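Putative type VI secretion protein (Escherichia coli, PDB 6SKI) acts as a phospholipase effector of the type VI secretion system that is loaded onto the VgrG spike and probably degrades membrane phospholipids. Local coordinates at residues H103-P111 with L434-L445; E237-D245 with M424-V433. One frame throughout, in Å; residues are numbered along the deposited sequence.

Contact 1: residues H103-P111 with L434-L445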
# COMPACT_ATOMS: atom_id res chain seq x y z
N HIS A 103 -7.47 -4.15 2.48
CA HIS A 103 -8.04 -5.45 2.84
C HIS A 103 -9.56 -5.40 2.80
O HIS A 103 -10.21 -6.29 2.24
CB HIS A 103 -7.55 -5.86 4.22
CG HIS A 103 -8.12 -7.16 4.70
ND1 HIS A 103 -9.24 -7.24 5.49
CD2 HIS A 103 -7.71 -8.44 4.50
CE1 HIS A 103 -9.51 -8.51 5.75
NE2 HIS A 103 -8.59 -9.25 5.17
N TRP A 104 -10.15 -4.37 3.39
CA TRP A 104 -11.60 -4.28 3.45
C TRP A 104 -12.20 -3.97 2.09
O TRP A 104 -13.28 -4.46 1.76
CB TRP A 104 -12.01 -3.22 4.47
CG TRP A 104 -11.60 -3.56 5.86
CD1 TRP A 104 -10.80 -2.84 6.68
CD2 TRP A 104 -11.97 -4.73 6.59
NE1 TRP A 104 -10.64 -3.48 7.88
CE2 TRP A 104 -11.36 -4.65 7.85
CE3 TRP A 104 -12.77 -5.84 6.31
CZ2 TRP A 104 -11.51 -5.63 8.82
CZ3 TRP A 104 -12.93 -6.81 7.27
CH2 TRP A 104 -12.30 -6.70 8.51
N LEU A 105 -11.51 -3.16 1.28
CA LEU A 105 -11.97 -2.92 -0.08
C LEU A 105 -11.92 -4.20 -0.90
O LEU A 105 -12.80 -4.44 -1.73
CB LEU A 105 -11.12 -1.83 -0.73
CG LEU A 105 -11.45 -0.39 -0.37
CD1 LEU A 105 -10.38 0.53 -0.92
CD2 LEU A 105 -12.81 0.02 -0.87
N ASN A 106 -10.89 -5.01 -0.70
CA ASN A 106 -10.81 -6.30 -1.37
C ASN A 106 -11.95 -7.21 -0.94
O ASN A 106 -12.60 -7.86 -1.78
CB ASN A 106 -9.45 -6.95 -1.09
CG ASN A 106 -9.19 -8.16 -1.96
OD1 ASN A 106 -8.88 -8.04 -3.14
ND2 ASN A 106 -9.31 -9.34 -1.37
N ILE A 107 -12.21 -7.28 0.36
CA ILE A 107 -13.30 -8.11 0.87
C ILE A 107 -14.64 -7.62 0.35
O ILE A 107 -15.56 -8.42 0.11
CB ILE A 107 -13.27 -8.15 2.41
CG1 ILE A 107 -11.99 -8.81 2.92
CG2 ILE A 107 -14.49 -8.87 2.96
CD1 ILE A 107 -11.53 -9.98 2.10
N LEU A 108 -14.78 -6.31 0.13
CA LEU A 108 -16.05 -5.73 -0.27
C LEU A 108 -16.19 -5.54 -1.77
O LEU A 108 -17.32 -5.38 -2.25
CB LEU A 108 -16.24 -4.37 0.42
CG LEU A 108 -16.62 -4.39 1.89
CD1 LEU A 108 -16.61 -2.98 2.45
CD2 LEU A 108 -17.98 -5.03 2.07
N TYR A 109 -15.09 -5.54 -2.50
CA TYR A 109 -15.14 -5.53 -3.95
C TYR A 109 -15.98 -6.70 -4.43
O TYR A 109 -15.67 -7.85 -4.12
CB TYR A 109 -13.73 -5.62 -4.52
CG TYR A 109 -13.60 -5.28 -5.98
CD1 TYR A 109 -13.53 -3.97 -6.41
CD2 TYR A 109 -13.53 -6.28 -6.94
CE1 TYR A 109 -13.40 -3.67 -7.75
CE2 TYR A 109 -13.40 -5.99 -8.27
CZ TYR A 109 -13.34 -4.68 -8.67
OH TYR A 109 -13.21 -4.38 -10.00
N HIS A 110 -17.04 -6.40 -5.17
CA HIS A 110 -17.94 -7.45 -5.60
C HIS A 110 -17.23 -8.39 -6.57
O HIS A 110 -16.77 -7.95 -7.63
CB HIS A 110 -19.18 -6.85 -6.27
CG HIS A 110 -20.17 -7.87 -6.72
ND1 HIS A 110 -20.53 -8.03 -8.04
CD2 HIS A 110 -20.88 -8.79 -6.02
CE1 HIS A 110 -21.41 -9.00 -8.14
NE2 HIS A 110 -21.64 -9.48 -6.93
N PRO A 111 -17.11 -9.68 -6.24
CA PRO A 111 -16.50 -10.61 -7.19
C PRO A 111 -17.53 -11.31 -8.06
O PRO A 111 -18.61 -11.68 -7.59
CB PRO A 111 -15.79 -11.60 -6.26
CG PRO A 111 -16.73 -11.69 -5.10
CD PRO A 111 -17.40 -10.33 -4.96
N LEU A 434 -18.53 -1.66 -8.33
CA LEU A 434 -19.55 -2.34 -7.54
C LEU A 434 -18.91 -2.92 -6.29
O LEU A 434 -17.95 -3.68 -6.38
CB LEU A 434 -20.24 -3.43 -8.35
CG LEU A 434 -20.94 -2.98 -9.63
CD1 LEU A 434 -21.39 -4.18 -10.42
CD2 LEU A 434 -22.11 -2.07 -9.30
N PHE A 435 -19.47 -2.57 -5.14
CA PHE A 435 -18.99 -3.03 -3.85
C PHE A 435 -20.14 -3.67 -3.10
O PHE A 435 -21.28 -3.20 -3.19
CB PHE A 435 -18.42 -1.88 -3.03
CG PHE A 435 -17.00 -1.56 -3.36
CD1 PHE A 435 -15.97 -2.33 -2.86
CD2 PHE A 435 -16.69 -0.49 -4.17
CE1 PHE A 435 -14.66 -2.04 -3.16
CE2 PHE A 435 -15.38 -0.20 -4.48
CZ PHE A 435 -14.37 -0.97 -3.97
N GLU A 436 -19.86 -4.74 -2.38
CA GLU A 436 -20.86 -5.31 -1.51
C GLU A 436 -21.18 -4.31 -0.40
O GLU A 436 -20.30 -3.58 0.06
CB GLU A 436 -20.37 -6.62 -0.90
CG GLU A 436 -19.92 -7.65 -1.93
CD GLU A 436 -21.06 -8.41 -2.57
OE1 GLU A 436 -22.19 -7.88 -2.65
OE2 GLU A 436 -20.83 -9.56 -3.01
N PRO A 437 -22.44 -4.24 0.03
CA PRO A 437 -22.80 -3.29 1.09
C PRO A 437 -22.08 -3.61 2.39
O PRO A 437 -21.74 -4.76 2.67
CB PRO A 437 -24.31 -3.50 1.23
CG PRO A 437 -24.71 -3.90 -0.15
CD PRO A 437 -23.64 -4.89 -0.51
N ILE A 438 -21.83 -2.56 3.17
CA ILE A 438 -21.33 -2.73 4.53
C ILE A 438 -22.52 -3.06 5.42
O ILE A 438 -23.43 -2.24 5.58
CB ILE A 438 -20.61 -1.47 5.03
CG1 ILE A 438 -19.27 -1.30 4.31
CG2 ILE A 438 -20.39 -1.55 6.52
CD1 ILE A 438 -18.34 -0.32 5.00
N ARG A 439 -22.52 -4.26 5.98
CA ARG A 439 -23.64 -4.76 6.75
C ARG A 439 -23.27 -4.84 8.22
O ARG A 439 -22.10 -4.71 8.60
CB ARG A 439 -24.08 -6.13 6.23
CG ARG A 439 -24.37 -6.16 4.73
CD ARG A 439 -24.74 -7.55 4.26
NE ARG A 439 -24.91 -7.63 2.81
CZ ARG A 439 -23.94 -7.94 1.96
NH1 ARG A 439 -22.72 -8.20 2.40
NH2 ARG A 439 -24.19 -7.98 0.65
N GLN A 440 -24.29 -5.04 9.05
CA GLN A 440 -24.04 -5.28 10.47
C GLN A 440 -23.27 -6.57 10.69
O GLN A 440 -22.67 -6.75 11.75
CB GLN A 440 -25.37 -5.31 11.24
CG GLN A 440 -25.98 -3.93 11.51
CD GLN A 440 -26.12 -3.07 10.26
OE1 GLN A 440 -26.82 -3.44 9.31
NE2 GLN A 440 -25.45 -1.93 10.25
N THR A 441 -23.28 -7.48 9.71
CA THR A 441 -22.43 -8.66 9.77
C THR A 441 -20.96 -8.26 9.93
O THR A 441 -20.23 -8.89 10.72
CB THR A 441 -22.62 -9.50 8.51
OG1 THR A 441 -23.95 -10.02 8.48
CG2 THR A 441 -21.63 -10.66 8.48
N ASN A 442 -20.52 -7.23 9.22
CA ASN A 442 -19.17 -6.71 9.38
C ASN A 442 -19.15 -5.80 10.59
O ASN A 442 -19.49 -4.62 10.50
CB ASN A 442 -18.72 -5.96 8.13
CG ASN A 442 -18.68 -6.85 6.90
OD1 ASN A 442 -19.55 -6.77 6.04
ND2 ASN A 442 -17.65 -7.68 6.82
N THR A 443 -18.76 -6.34 11.74
CA THR A 443 -18.66 -5.55 12.96
C THR A 443 -17.31 -4.87 13.10
O THR A 443 -17.18 -3.96 13.93
CB THR A 443 -18.91 -6.44 14.19
OG1 THR A 443 -17.82 -7.35 14.35
CG2 THR A 443 -20.20 -7.22 14.01
N GLU A 444 -16.33 -5.27 12.30
CA GLU A 444 -15.06 -4.55 12.24
C GLU A 444 -15.18 -3.26 11.44
O GLU A 444 -14.26 -2.44 11.48
CB GLU A 444 -13.99 -5.44 11.60
CG GLU A 444 -13.31 -6.38 12.57
CD GLU A 444 -13.15 -7.77 12.00
OE1 GLU A 444 -13.95 -8.15 11.12
OE2 GLU A 444 -12.22 -8.49 12.44
N LEU A 445 -16.28 -3.07 10.72
CA LEU A 445 -16.49 -1.91 9.87
C LEU A 445 -17.62 -1.02 10.38
O LEU A 445 -17.95 -0.03 9.73
CB LEU A 445 -16.78 -2.35 8.44
CG LEU A 445 -15.60 -3.00 7.73
CD1 LEU A 445 -15.86 -3.10 6.24
CD2 LEU A 445 -14.32 -2.23 8.01
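Leu445 lays its CD2 methyl on one face of the Trp104 indole, 3.6 Å from the centroid of the five-membered ring and almost on its normal, while His103 ND1 lies over the opposite face. The tryptophan is thus sandwiched between a leucine methyl and its own helical neighbour. Phe435 and Tyr109 form a T-shaped pair: the tyrosine turns an edge to the face of the phenylalanine, with planes 83° apart and centroids 5.7 Å apart. At the Phe435 edge, CE1 meets the backbone atom Leu105 O at 3.4 Å. The setting illustrates how a long irregular loop can cover the end of a helix in an alpha/beta-hydrolase-type fold. Helix 101-108 finishes at Leu108, and the chain that follows makes a single isolated beta bridge, Tyr109 with Phe435. Two backbone hydrogen bonds flank it, Glu436 N to Leu108 O (2.6 Å) and His110 N to Leu434 O (3.1 Å); the second donor is tilted out of the carbonyl plane. Toward the far part of the loop, Leu108 points CD1 tip to tip at Leu445 CD1, and the Ile438 side chain crosses it at about a right angle, its CG1 3.7 Å from Leu108 CD1. With CG anti to its carbonyl carbon (chi1 -84°), Phe435 swings its ring back against the last helical turn. The tyrosine hydroxyl has its partner elsewhere, in a hydrogen bond to Asp192. On the more exposed flank, the Glu436 chain bends at chi2, bringing its carboxylate up to the edge of the His110 ring with the two planes nearly perpendicular, OE2 lying 3.1 Å from CD2.

Contact 2: residues E237-D245 with M424-V433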
# COMPACT_ATOMS: atom_id res chain seq x y z
N GLU A 237 -7.59 -0.89 -19.59
CA GLU A 237 -7.86 0.49 -19.24
C GLU A 237 -8.14 0.55 -17.74
O GLU A 237 -8.61 -0.42 -17.15
CB GLU A 237 -9.04 1.04 -20.05
CG GLU A 237 -9.51 2.43 -19.67
CD GLU A 237 -10.43 3.03 -20.71
OE1 GLU A 237 -10.68 2.36 -21.74
OE2 GLU A 237 -10.90 4.17 -20.51
N VAL A 238 -7.84 1.69 -17.13
CA VAL A 238 -8.07 1.89 -15.70
C VAL A 238 -9.35 2.70 -15.54
O VAL A 238 -9.47 3.80 -16.09
CB VAL A 238 -6.89 2.58 -15.01
CG1 VAL A 238 -7.20 2.80 -13.55
CG2 VAL A 238 -5.64 1.74 -15.15
N ARG A 239 -10.31 2.16 -14.79
CA ARG A 239 -11.56 2.86 -14.54
C ARG A 239 -11.45 3.78 -13.33
O ARG A 239 -11.71 4.98 -13.43
CB ARG A 239 -12.70 1.86 -14.34
CG ARG A 239 -14.07 2.50 -14.33
CD ARG A 239 -15.17 1.48 -14.14
NE ARG A 239 -14.85 0.51 -13.09
CZ ARG A 239 -15.66 -0.48 -12.73
NH1 ARG A 239 -16.83 -0.63 -13.33
NH2 ARG A 239 -15.30 -1.31 -11.77
N PHE A 240 -11.07 3.23 -12.18
CA PHE A 240 -10.96 4.00 -10.94
C PHE A 240 -9.61 3.76 -10.30
O PHE A 240 -9.17 2.61 -10.17
CB PHE A 240 -12.07 3.64 -9.96
CG PHE A 240 -12.01 4.41 -8.67
CD1 PHE A 240 -12.29 5.76 -8.64
CD2 PHE A 240 -11.65 3.78 -7.49
CE1 PHE A 240 -12.23 6.46 -7.47
CE2 PHE A 240 -11.59 4.49 -6.32
CZ PHE A 240 -11.88 5.83 -6.31
N LEU A 241 -8.94 4.84 -9.91
CA LEU A 241 -7.70 4.79 -9.15
C LEU A 241 -7.98 5.30 -7.75
O LEU A 241 -8.27 6.48 -7.56
CB LEU A 241 -6.61 5.62 -9.83
CG LEU A 241 -5.18 5.46 -9.33
CD1 LEU A 241 -4.73 4.03 -9.44
CD2 LEU A 241 -4.25 6.36 -10.12
N GLY A 242 -7.91 4.41 -6.77
CA GLY A 242 -8.17 4.79 -5.40
C GLY A 242 -6.92 4.74 -4.54
O GLY A 242 -6.38 3.66 -4.29
N LEU A 243 -6.46 5.89 -4.08
CA LEU A 243 -5.22 6.01 -3.34
C LEU A 243 -5.52 6.48 -1.93
O LEU A 243 -6.36 7.36 -1.73
CB LEU A 243 -4.26 6.97 -4.03
CG LEU A 243 -4.13 6.80 -5.54
CD1 LEU A 243 -3.49 8.03 -6.15
CD2 LEU A 243 -3.34 5.56 -5.88
N PHE A 244 -4.84 5.91 -0.95
CA PHE A 244 -5.13 6.24 0.44
C PHE A 244 -4.12 7.18 1.09
O PHE A 244 -4.53 8.08 1.82
CB PHE A 244 -5.27 4.97 1.28
CG PHE A 244 -6.67 4.43 1.32
CD1 PHE A 244 -7.65 5.11 2.01
CD2 PHE A 244 -7.00 3.26 0.67
CE1 PHE A 244 -8.94 4.63 2.06
CE2 PHE A 244 -8.29 2.78 0.72
CZ PHE A 244 -9.26 3.46 1.41
N ASP A 245 -2.82 6.96 0.91
CA ASP A 245 -1.87 8.01 1.27
C ASP A 245 -0.54 7.76 0.57
O ASP A 245 0.32 7.08 1.13
CB ASP A 245 -1.66 8.04 2.78
CG ASP A 245 -1.26 9.41 3.29
OD1 ASP A 245 -1.58 10.41 2.63
OD2 ASP A 245 -0.62 9.48 4.36
N MET A 424 -13.77 6.27 0.55
CA MET A 424 -13.25 5.64 -0.66
C MET A 424 -14.31 4.79 -1.35
O MET A 424 -14.35 4.71 -2.58
CB MET A 424 -12.02 4.80 -0.34
CG MET A 424 -11.26 4.34 -1.57
SD MET A 424 -10.62 5.66 -2.62
CE MET A 424 -9.36 6.36 -1.56
N LEU A 425 -15.18 4.14 -0.57
CA LEU A 425 -16.27 3.37 -1.16
C LEU A 425 -17.22 4.27 -1.93
O LEU A 425 -17.68 3.91 -3.02
CB LEU A 425 -17.03 2.61 -0.08
CG LEU A 425 -16.38 1.38 0.55
CD1 LEU A 425 -17.04 1.06 1.87
CD2 LEU A 425 -16.48 0.20 -0.38
N ASP A 426 -17.53 5.44 -1.38
CA ASP A 426 -18.39 6.38 -2.08
C ASP A 426 -17.75 6.85 -3.37
O ASP A 426 -18.42 6.91 -4.42
CB ASP A 426 -18.71 7.57 -1.17
CG ASP A 426 -19.76 8.48 -1.75
OD1 ASP A 426 -20.72 7.97 -2.37
OD2 ASP A 426 -19.64 9.71 -1.59
N ALA A 427 -16.46 7.17 -3.34
CA ALA A 427 -15.77 7.61 -4.55
C ALA A 427 -15.77 6.52 -5.61
O ALA A 427 -16.08 6.77 -6.78
CB ALA A 427 -14.34 8.02 -4.21
N ALA A 428 -15.44 5.29 -5.21
CA ALA A 428 -15.39 4.19 -6.17
C ALA A 428 -16.77 3.88 -6.74
O ALA A 428 -16.91 3.65 -7.94
CB ALA A 428 -14.78 2.96 -5.52
N GLN A 429 -17.80 3.89 -5.89
CA GLN A 429 -19.15 3.64 -6.36
C GLN A 429 -19.62 4.73 -7.31
O GLN A 429 -20.40 4.46 -8.23
CB GLN A 429 -20.09 3.50 -5.17
CG GLN A 429 -20.04 2.14 -4.52
CD GLN A 429 -20.58 2.15 -3.10
OE1 GLN A 429 -21.10 3.15 -2.63
NE2 GLN A 429 -20.44 1.02 -2.41
N GLU A 430 -19.18 5.97 -7.09
CA GLU A 430 -19.44 7.01 -8.08
C GLU A 430 -18.73 6.70 -9.39
O GLU A 430 -19.29 6.91 -10.47
CB GLU A 430 -19.00 8.37 -7.56
CG GLU A 430 -20.06 9.12 -6.80
CD GLU A 430 -19.60 10.50 -6.38
OE1 GLU A 430 -20.13 11.04 -5.38
OE2 GLU A 430 -18.70 11.05 -7.05
N ALA A 431 -17.50 6.19 -9.32
CA ALA A 431 -16.77 5.86 -10.53
C ALA A 431 -17.37 4.69 -11.31
O ALA A 431 -16.97 4.46 -12.45
CB ALA A 431 -15.31 5.54 -10.20
N GLY A 432 -18.31 3.96 -10.72
CA GLY A 432 -18.92 2.81 -11.37
C GLY A 432 -18.56 1.48 -10.75
O GLY A 432 -19.11 0.46 -11.17
N VAL A 433 -17.65 1.46 -9.78
CA VAL A 433 -17.24 0.20 -9.16
C VAL A 433 -18.36 -0.35 -8.30
O VAL A 433 -19.06 0.40 -7.61
CB VAL A 433 -15.96 0.42 -8.34
CG1 VAL A 433 -15.32 -0.90 -8.02
CG2 VAL A 433 -14.99 1.30 -9.11
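Phe240 fills the tightly packed half of this contact, its ring lying flat against helix 416-431. Ala428 CA stands over the ring centre, 3.8 Å from the centroid, in a CH-pi contact, and the Ala431 methyl reaches Phe240 CD1 at 3.4 Å. Ala427 adds its CB at CZ. Small residues on this helical face let the strand and helix axes approach to 8.5 Å while running nearly antiparallel (163°), the relation expected where a helix packs on a sheet in an alpha/beta fold. One turn earlier in the helix, Met424 joins two rings. Its sulfur sits at the edge of Phe240, 3.9 Å from CZ, and above the face of Phe244 at a greater distance, a Met-aromatic contact with each. Bends at chi2 and chi3 (61° and 68°) carry CE over the centre of the Phe244 ring, 4.0 Å from its centroid. Gly242, without a side chain, receives the same sulfur 3.8 Å from its CA.

The other end is looser and nearer to solvent. Here the helix stops in a Schellman motif, with Gly432 at positive phi and Val433 N bonded back to Ala428 O. Arg239 lays one face of its guanidinium over the Gly432-Val433 backbone, NH2 being 3.6 Å from Val433 CA. NH1 comes near Gly432 O at too poor an angle for a hydrogen bond; the firm polar partner is Asp192, a salt bridge from NH2. Strand 237-243 runs between strands 184-195 and 278-284, parallel to both, and helix 416-431 covers this face of the sheet, touching Phe280 and Ile282 of strand 278-284, with helix 101-108 beside it against Phe244 and Leu425.

The two contacts are neighbours on one side of the sheet, their centres 15 Å apart, with helices 101-108 and 416-431 side by side. Contact 2 lays helix 416-431 on strand 237-243; contact 1 takes the loop that follows this helix across the end of helix 101-108. They share a continuous apolar seam: Phe435 CE2 packs on Ala428 CB at 3.4 Å, Tyr109 CE1 on Val433 CG1 at 3.4 Å, and Leu105 CD1 on Phe244 CE2 at 3.5 Å. Asp192 binds both Tyr109 and Arg239. Segment 237-245 ends at Asp245, which does not itself touch helix 416-431; it hydrogen-bonds His310 and, with Ser197, fits an unconfirmed Ser-His-Asp triad.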